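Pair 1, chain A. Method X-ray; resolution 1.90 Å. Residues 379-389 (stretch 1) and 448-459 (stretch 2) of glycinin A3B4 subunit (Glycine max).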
# COMPACT_ATOMS: atom_id res chain seq x y z
N ILE A 379 -38.05 9.34 -8.02
CA ILE A 379 -37.39 8.33 -8.83
C ILE A 379 -35.87 8.29 -8.73
O ILE A 379 -35.20 9.32 -8.72
CB ILE A 379 -37.73 8.51 -10.32
CG1 ILE A 379 -39.22 8.25 -10.56
CG2 ILE A 379 -36.88 7.57 -11.17
CD1 ILE A 379 -39.66 8.49 -12.00
N TYR A 380 -35.34 7.07 -8.64
CA TYR A 380 -33.90 6.85 -8.62
C TYR A 380 -33.72 6.26 -10.02
O TYR A 380 -33.91 5.06 -10.23
CB TYR A 380 -33.51 5.82 -7.55
CG TYR A 380 -32.02 5.69 -7.32
CD1 TYR A 380 -31.09 6.09 -8.28
CD2 TYR A 380 -31.53 5.11 -6.14
CE1 TYR A 380 -29.72 5.92 -8.08
CE2 TYR A 380 -30.18 4.93 -5.93
CZ TYR A 380 -29.27 5.34 -6.90
OH TYR A 380 -27.92 5.15 -6.69
N SER A 381 -33.39 7.12 -10.99
CA SER A 381 -33.25 6.71 -12.38
C SER A 381 -32.36 5.49 -12.63
O SER A 381 -31.51 5.15 -11.80
CB SER A 381 -32.77 7.89 -13.23
OG SER A 381 -31.60 8.48 -12.69
N PRO A 382 -32.55 4.81 -13.77
CA PRO A 382 -31.77 3.62 -14.14
C PRO A 382 -30.28 3.77 -13.88
O PRO A 382 -29.62 4.67 -14.41
CB PRO A 382 -32.11 3.44 -15.62
CG PRO A 382 -33.54 3.87 -15.67
CD PRO A 382 -33.53 5.13 -14.83
N HIS A 383 -29.75 2.88 -13.04
CA HIS A 383 -28.35 2.88 -12.68
C HIS A 383 -27.92 1.43 -12.46
O HIS A 383 -28.76 0.54 -12.38
CB HIS A 383 -28.13 3.68 -11.39
CG HIS A 383 -28.93 3.17 -10.22
ND1 HIS A 383 -30.28 3.38 -10.08
CD2 HIS A 383 -28.55 2.46 -9.12
CE1 HIS A 383 -30.71 2.84 -8.96
NE2 HIS A 383 -29.68 2.27 -8.36
N TRP A 384 -26.61 1.21 -12.38
CA TRP A 384 -26.08 -0.13 -12.12
C TRP A 384 -24.80 -0.02 -11.31
O TRP A 384 -24.19 1.04 -11.21
CB TRP A 384 -25.81 -0.87 -13.43
CG TRP A 384 -24.57 -0.44 -14.16
CD1 TRP A 384 -23.31 -0.93 -13.99
CD2 TRP A 384 -24.47 0.58 -15.16
NE1 TRP A 384 -22.43 -0.29 -14.84
CE2 TRP A 384 -23.12 0.64 -15.57
CE3 TRP A 384 -25.40 1.44 -15.76
CZ2 TRP A 384 -22.67 1.53 -16.55
CZ3 TRP A 384 -24.95 2.33 -16.74
CH2 TRP A 384 -23.60 2.37 -17.12
N ASN A 385 -24.41 -1.13 -10.70
CA ASN A 385 -23.20 -1.16 -9.90
C ASN A 385 -22.13 -1.83 -10.76
O ASN A 385 -22.31 -2.94 -11.24
CB ASN A 385 -23.44 -1.94 -8.61
CG ASN A 385 -24.47 -1.25 -7.72
OD1 ASN A 385 -25.55 -1.80 -7.45
ND2 ASN A 385 -24.16 -0.05 -7.27
N LEU A 386 -21.03 -1.12 -10.94
CA LEU A 386 -19.93 -1.59 -11.76
C LEU A 386 -19.16 -2.77 -11.21
O LEU A 386 -18.81 -3.69 -11.94
CB LEU A 386 -18.92 -0.46 -12.00
CG LEU A 386 -19.24 0.69 -12.95
CD1 LEU A 386 -20.43 1.51 -12.46
CD2 LEU A 386 -18.01 1.56 -13.06
N ASN A 387 -18.90 -2.74 -9.91
CA ASN A 387 -18.07 -3.75 -9.27
C ASN A 387 -18.63 -4.51 -8.08
O ASN A 387 -17.86 -4.93 -7.21
CB ASN A 387 -16.75 -3.10 -8.84
CG ASN A 387 -16.95 -2.01 -7.80
OD1 ASN A 387 -15.99 -1.50 -7.21
ND2 ASN A 387 -18.21 -1.63 -7.57
N ALA A 388 -19.94 -4.70 -8.00
CA ALA A 388 -20.47 -5.42 -6.86
C ALA A 388 -21.91 -5.88 -6.99
O ALA A 388 -22.71 -5.24 -7.67
CB ALA A 388 -20.34 -4.57 -5.61
N ASN A 389 -22.22 -7.01 -6.36
CA ASN A 389 -23.58 -7.50 -6.32
C ASN A 389 -24.21 -6.64 -5.22
O ASN A 389 -23.49 -6.10 -4.37
CB ASN A 389 -23.64 -8.97 -5.91
CG ASN A 389 -23.31 -9.91 -7.04
OD1 ASN A 389 -23.72 -9.68 -8.17
ND2 ASN A 389 -22.59 -10.98 -6.73
N HIS A 448 -15.84 -3.09 -0.80
CA HIS A 448 -15.52 -2.06 0.20
C HIS A 448 -15.73 -0.64 -0.29
O HIS A 448 -15.88 0.29 0.50
CB HIS A 448 -14.07 -2.23 0.70
CG HIS A 448 -13.03 -1.75 -0.26
ND1 HIS A 448 -12.61 -0.43 -0.30
CD2 HIS A 448 -12.32 -2.40 -1.22
CE1 HIS A 448 -11.68 -0.30 -1.24
NE2 HIS A 448 -11.49 -1.48 -1.81
N ASN A 449 -15.74 -0.47 -1.61
CA ASN A 449 -15.93 0.84 -2.22
C ASN A 449 -16.70 0.63 -3.53
O ASN A 449 -16.21 0.91 -4.62
CB ASN A 449 -14.57 1.49 -2.50
CG ASN A 449 -14.68 2.94 -2.93
OD1 ASN A 449 -15.74 3.57 -2.78
ND2 ASN A 449 -13.59 3.49 -3.45
N ALA A 450 -17.93 0.13 -3.40
CA ALA A 450 -18.78 -0.14 -4.55
C ALA A 450 -19.09 1.16 -5.29
O ALA A 450 -19.39 2.18 -4.68
CB ALA A 450 -20.07 -0.81 -4.08
N VAL A 451 -19.01 1.12 -6.62
CA VAL A 451 -19.28 2.31 -7.41
C VAL A 451 -20.41 2.03 -8.38
O VAL A 451 -20.48 0.96 -8.97
CB VAL A 451 -18.03 2.77 -8.20
CG1 VAL A 451 -16.88 3.04 -7.25
CG2 VAL A 451 -17.62 1.72 -9.20
N SER A 452 -21.30 3.00 -8.52
CA SER A 452 -22.41 2.85 -9.43
C SER A 452 -22.38 3.94 -10.49
O SER A 452 -21.63 4.91 -10.40
CB SER A 452 -23.74 2.93 -8.66
OG SER A 452 -23.95 4.24 -8.19
N SER A 453 -23.21 3.78 -11.50
CA SER A 453 -23.30 4.76 -12.56
C SER A 453 -24.77 4.87 -12.93
O SER A 453 -25.48 3.87 -12.93
CB SER A 453 -22.49 4.30 -13.77
OG SER A 453 -22.64 5.19 -14.86
N TYR A 454 -25.24 6.09 -13.21
CA TYR A 454 -26.63 6.25 -13.62
C TYR A 454 -26.63 6.68 -15.09
O TYR A 454 -25.77 7.45 -15.53
CB TYR A 454 -27.38 7.23 -12.70
CG TYR A 454 -26.84 8.64 -12.60
CD1 TYR A 454 -27.56 9.72 -13.12
CD2 TYR A 454 -25.66 8.92 -11.90
CE1 TYR A 454 -27.13 11.03 -12.95
CE2 TYR A 454 -25.22 10.23 -11.73
CZ TYR A 454 -25.96 11.28 -12.25
OH TYR A 454 -25.53 12.58 -12.07
N ILE A 455 -27.57 6.14 -15.86
CA ILE A 455 -27.61 6.42 -17.29
C ILE A 455 -27.70 7.88 -17.70
O ILE A 455 -27.13 8.26 -18.72
CB ILE A 455 -28.70 5.56 -17.96
CG1 ILE A 455 -28.33 4.08 -17.78
CG2 ILE A 455 -28.82 5.90 -19.45
CD1 ILE A 455 -29.31 3.07 -18.33
N LYS A 456 -28.39 8.72 -16.93
CA LYS A 456 -28.45 10.14 -17.29
C LYS A 456 -27.02 10.69 -17.42
O LYS A 456 -26.68 11.37 -18.38
CB LYS A 456 -29.20 10.95 -16.23
CG LYS A 456 -30.68 10.63 -16.12
CD LYS A 456 -31.33 11.44 -14.99
CE LYS A 456 -31.17 12.94 -15.23
NZ LYS A 456 -31.68 13.75 -14.08
N ASP A 457 -26.19 10.37 -16.43
CA ASP A 457 -24.81 10.82 -16.41
C ASP A 457 -24.02 10.23 -17.58
O ASP A 457 -23.08 10.84 -18.08
CB ASP A 457 -24.16 10.45 -15.08
CG ASP A 457 -22.71 10.87 -14.99
OD1 ASP A 457 -22.43 12.09 -15.00
OD2 ASP A 457 -21.84 9.98 -14.91
N VAL A 458 -24.40 9.02 -17.99
CA VAL A 458 -23.73 8.36 -19.11
C VAL A 458 -23.99 9.14 -20.39
O VAL A 458 -23.07 9.34 -21.19
CB VAL A 458 -24.22 6.90 -19.28
CG1 VAL A 458 -23.60 6.29 -20.52
CG2 VAL A 458 -23.85 6.08 -18.06
N PHE A 459 -25.23 9.57 -20.60
CA PHE A 459 -25.57 10.34 -21.79
C PHE A 459 -24.68 11.59 -21.87
O PHE A 459 -24.20 11.95 -22.95
CB PHE A 459 -27.04 10.78 -21.77
CG PHE A 459 -28.02 9.66 -21.94
CD1 PHE A 459 -29.29 9.73 -21.36
CD2 PHE A 459 -27.70 8.53 -22.69
CE1 PHE A 459 -30.21 8.70 -21.52
CE2 PHE A 459 -28.62 7.49 -22.86
CZ PHE A 459 -29.88 7.58 -22.27
O HOH W 1 -26.29 5.75 -9.13
O HOH W 2 -30.29 7.43 -14.95

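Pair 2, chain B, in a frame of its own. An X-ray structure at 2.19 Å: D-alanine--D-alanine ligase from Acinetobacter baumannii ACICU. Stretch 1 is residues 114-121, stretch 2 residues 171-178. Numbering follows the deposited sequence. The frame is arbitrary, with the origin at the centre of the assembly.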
# COMPACT_ATOMS: atom_id res chain seq x y z
N THR B 114 -14.55 -11.34 -7.66
CA THR B 114 -13.26 -11.45 -8.30
C THR B 114 -12.92 -12.93 -8.33
O THR B 114 -13.44 -13.69 -7.52
CB THR B 114 -12.21 -10.62 -7.54
OG1 THR B 114 -10.98 -10.64 -8.25
CG2 THR B 114 -11.96 -11.15 -6.14
N ALA B 115 -12.10 -13.36 -9.28
CA ALA B 115 -11.88 -14.80 -9.46
C ALA B 115 -11.02 -15.39 -8.34
O ALA B 115 -10.04 -14.77 -7.91
CB ALA B 115 -11.27 -15.09 -10.82
N PRO B 116 -11.37 -16.60 -7.87
CA PRO B 116 -10.45 -17.30 -6.97
C PRO B 116 -9.03 -17.36 -7.55
O PRO B 116 -8.85 -17.33 -8.80
CB PRO B 116 -11.05 -18.71 -6.87
CG PRO B 116 -12.50 -18.53 -7.16
CD PRO B 116 -12.61 -17.39 -8.12
N TYR B 117 -8.05 -17.42 -6.65
CA TYR B 117 -6.65 -17.49 -7.05
C TYR B 117 -5.84 -18.24 -6.00
O TYR B 117 -6.36 -18.54 -4.93
CB TYR B 117 -6.10 -16.06 -7.21
CG TYR B 117 -6.13 -15.32 -5.90
CD1 TYR B 117 -7.30 -14.69 -5.47
CD2 TYR B 117 -4.99 -15.30 -5.06
CE1 TYR B 117 -7.36 -14.05 -4.24
CE2 TYR B 117 -5.04 -14.66 -3.82
CZ TYR B 117 -6.21 -14.04 -3.41
OH TYR B 117 -6.26 -13.39 -2.20
N ARG B 118 -4.57 -18.50 -6.29
CA ARG B 118 -3.63 -19.07 -5.33
C ARG B 118 -2.21 -18.56 -5.59
O ARG B 118 -1.70 -18.62 -6.72
CB ARG B 118 -3.66 -20.61 -5.39
CG ARG B 118 -4.91 -21.30 -4.82
CD ARG B 118 -5.14 -21.07 -3.31
NE ARG B 118 -6.54 -20.77 -3.01
CZ ARG B 118 -7.53 -21.66 -2.80
NH1 ARG B 118 -7.32 -22.98 -2.84
NH2 ARG B 118 -8.76 -21.22 -2.55
N ILE B 119 -1.54 -18.10 -4.53
CA ILE B 119 -0.17 -17.61 -4.64
C ILE B 119 0.70 -18.86 -4.77
O ILE B 119 0.46 -19.86 -4.05
CB ILE B 119 0.25 -16.72 -3.42
CG1 ILE B 119 -0.74 -15.55 -3.21
CG2 ILE B 119 1.65 -16.15 -3.63
CD1 ILE B 119 -0.77 -14.97 -1.80
N ILE B 120 1.68 -18.80 -5.67
CA ILE B 120 2.48 -19.98 -6.05
C ILE B 120 4.00 -19.67 -6.08
O ILE B 120 4.45 -18.85 -6.89
CB ILE B 120 1.92 -20.61 -7.37
CG1 ILE B 120 2.87 -21.69 -7.95
CG2 ILE B 120 1.55 -19.53 -8.39
CD1 ILE B 120 3.86 -21.25 -9.00
N THR B 121 4.73 -20.31 -5.18
CA THR B 121 6.12 -19.98 -4.89
C THR B 121 7.04 -21.20 -4.67
O THR B 121 7.55 -21.42 -3.56
CB THR B 121 6.19 -19.09 -3.64
OG1 THR B 121 6.11 -19.92 -2.48
CG2 THR B 121 5.05 -18.12 -3.59
N ALA B 171 9.41 -12.38 -8.31
CA ALA B 171 9.61 -13.51 -7.38
C ALA B 171 8.27 -14.13 -6.98
O ALA B 171 8.16 -15.36 -6.89
CB ALA B 171 10.36 -13.05 -6.13
N VAL B 172 7.25 -13.28 -6.77
CA VAL B 172 5.89 -13.71 -6.38
C VAL B 172 4.88 -13.68 -7.57
O VAL B 172 4.79 -12.70 -8.33
CB VAL B 172 5.40 -12.97 -5.09
CG1 VAL B 172 5.44 -11.44 -5.24
CG2 VAL B 172 4.02 -13.46 -4.66
N VAL B 173 4.16 -14.79 -7.74
CA VAL B 173 3.32 -15.08 -8.93
C VAL B 173 1.97 -15.65 -8.42
O VAL B 173 1.94 -16.34 -7.39
CB VAL B 173 4.06 -16.08 -9.87
CG1 VAL B 173 3.17 -16.61 -10.98
CG2 VAL B 173 5.31 -15.44 -10.48
N MET B 174 0.86 -15.32 -9.11
CA MET B 174 -0.48 -15.89 -8.77
C MET B 174 -1.07 -16.70 -9.91
O MET B 174 -1.03 -16.28 -11.06
CB MET B 174 -1.51 -14.83 -8.33
CG MET B 174 -1.75 -13.65 -9.26
SD MET B 174 -3.45 -12.98 -9.28
CE MET B 174 -4.02 -13.20 -7.59
N ALA B 175 -1.60 -17.87 -9.58
CA ALA B 175 -2.45 -18.63 -10.49
C ALA B 175 -3.89 -18.25 -10.17
O ALA B 175 -4.37 -18.48 -9.07
CB ALA B 175 -2.23 -20.13 -10.32
N GLU B 176 -4.58 -17.65 -11.15
CA GLU B 176 -5.98 -17.25 -11.01
C GLU B 176 -6.86 -18.19 -11.87
O GLU B 176 -6.46 -18.55 -13.00
CB GLU B 176 -6.09 -15.79 -11.49
CG GLU B 176 -7.44 -15.09 -11.29
CD GLU B 176 -7.49 -13.69 -11.91
OE1 GLU B 176 -8.16 -12.81 -11.34
OE2 GLU B 176 -6.86 -13.45 -12.98
N LYS B 177 -8.03 -18.57 -11.34
CA LYS B 177 -9.04 -19.36 -12.08
C LYS B 177 -9.44 -18.69 -13.40
O LYS B 177 -9.88 -17.55 -13.37
CB LYS B 177 -10.30 -19.52 -11.22
CG LYS B 177 -11.51 -20.13 -11.92
CD LYS B 177 -12.55 -20.62 -10.91
CE LYS B 177 -13.97 -20.71 -11.50
NZ LYS B 177 -14.53 -22.08 -11.36
N TRP B 178 -9.32 -19.39 -14.54
CA TRP B 178 -9.70 -18.81 -15.84
C TRP B 178 -11.21 -18.66 -15.87
O TRP B 178 -11.91 -19.54 -15.40
CB TRP B 178 -9.26 -19.69 -17.02
CG TRP B 178 -9.54 -19.09 -18.39
CD1 TRP B 178 -10.62 -19.35 -19.19
CD2 TRP B 178 -8.74 -18.12 -19.09
NE1 TRP B 178 -10.53 -18.62 -20.36
CE2 TRP B 178 -9.39 -17.85 -20.32
CE3 TRP B 178 -7.54 -17.46 -18.81
CZ2 TRP B 178 -8.87 -16.94 -21.26
CZ3 TRP B 178 -7.02 -16.56 -19.75
CH2 TRP B 178 -7.69 -16.31 -20.96

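The sharpest difference lies at one matched position, where Trp A384 of pair 1 falls on Arg B118 of pair 2: the CA atoms superpose within 0.4 Å, yet the side-chain centres stand 5.4 Å apart. Trp A384, with chi1 p, lays its indole back over the neighbouring strand. Ser A453 CB sits 4.0 Å from the centroid of the six-membered ring of Trp A384, close to the ring normal, a CH-pi contact over the face. The same ring reaches on to the helix that follows, with Trp A384 CZ3 3.9 Å from Ile A455 CG1 and Trp A384 CH2 3.8 Å from Val A458 CG2. Arg B118, with chi1 m, is exposed, and the end of its side chain leads away from the partner strand; across from it stands the small Ala B175, the match of Ser A453.

Beneath this contrast the backbones agree to 0.8 Å over 14 central residues. Each pair sets two short antiparallel strands 4.6 Å apart at closest approach, their directions 165° apart in pair 1 and 157° in pair 2. Four backbone hydrogen bonds recur at matched positions. A proline carbonyl opens the ladder: Ile A455 N donates to Pro A382 O and Lys B177 N to Pro B116 O, both at 2.9 Å. Proline has no amide hydrogen to give, but its carbonyl remains free to accept. Next comes a reciprocal couple, Trp A384 with Ser A453 and Arg B118 with Ala B175. Leu A386 N to Val A451 O, 2.9 Å, and Ile B120 N to Val B173 O, 3.0 Å, complete the set. The backbone thus fixes the register while the side chains vary.

On the face carrying His A383 and Asn A385, pair 1 is largely polar. His A383 ND1 donates to Ser A381 O at 2.8 Å within its own stretch, and a water links Ser A452 OG, to which it donates at 2.9 Å, with Tyr A380 OH, 3.0 Å away, in the part of stretch 1 before the corner at Pro A382. In pair 2, Tyr B117 replaces the histidine and Met B174 the serine, and direct apolar contact results: Tyr B117 CD2 lies 3.4 Å from Met B174 CE.

The aliphatic pairing is conserved in kind. Leu A386 CB packs 3.8 Å from Val A451 CG2, and Ile B120 CG2 lies 4.2 Å from Val B173 CG1. Past Tyr A454, which occupies the N-cap position, the paths differ: Ile A455 begins a helix, whereas its match Lys B177 is still in the strand. For a designer, the rule is to keep the backbone ladder; a matched side chain may then be polar, as Ser A452, or apolar, as Met B174.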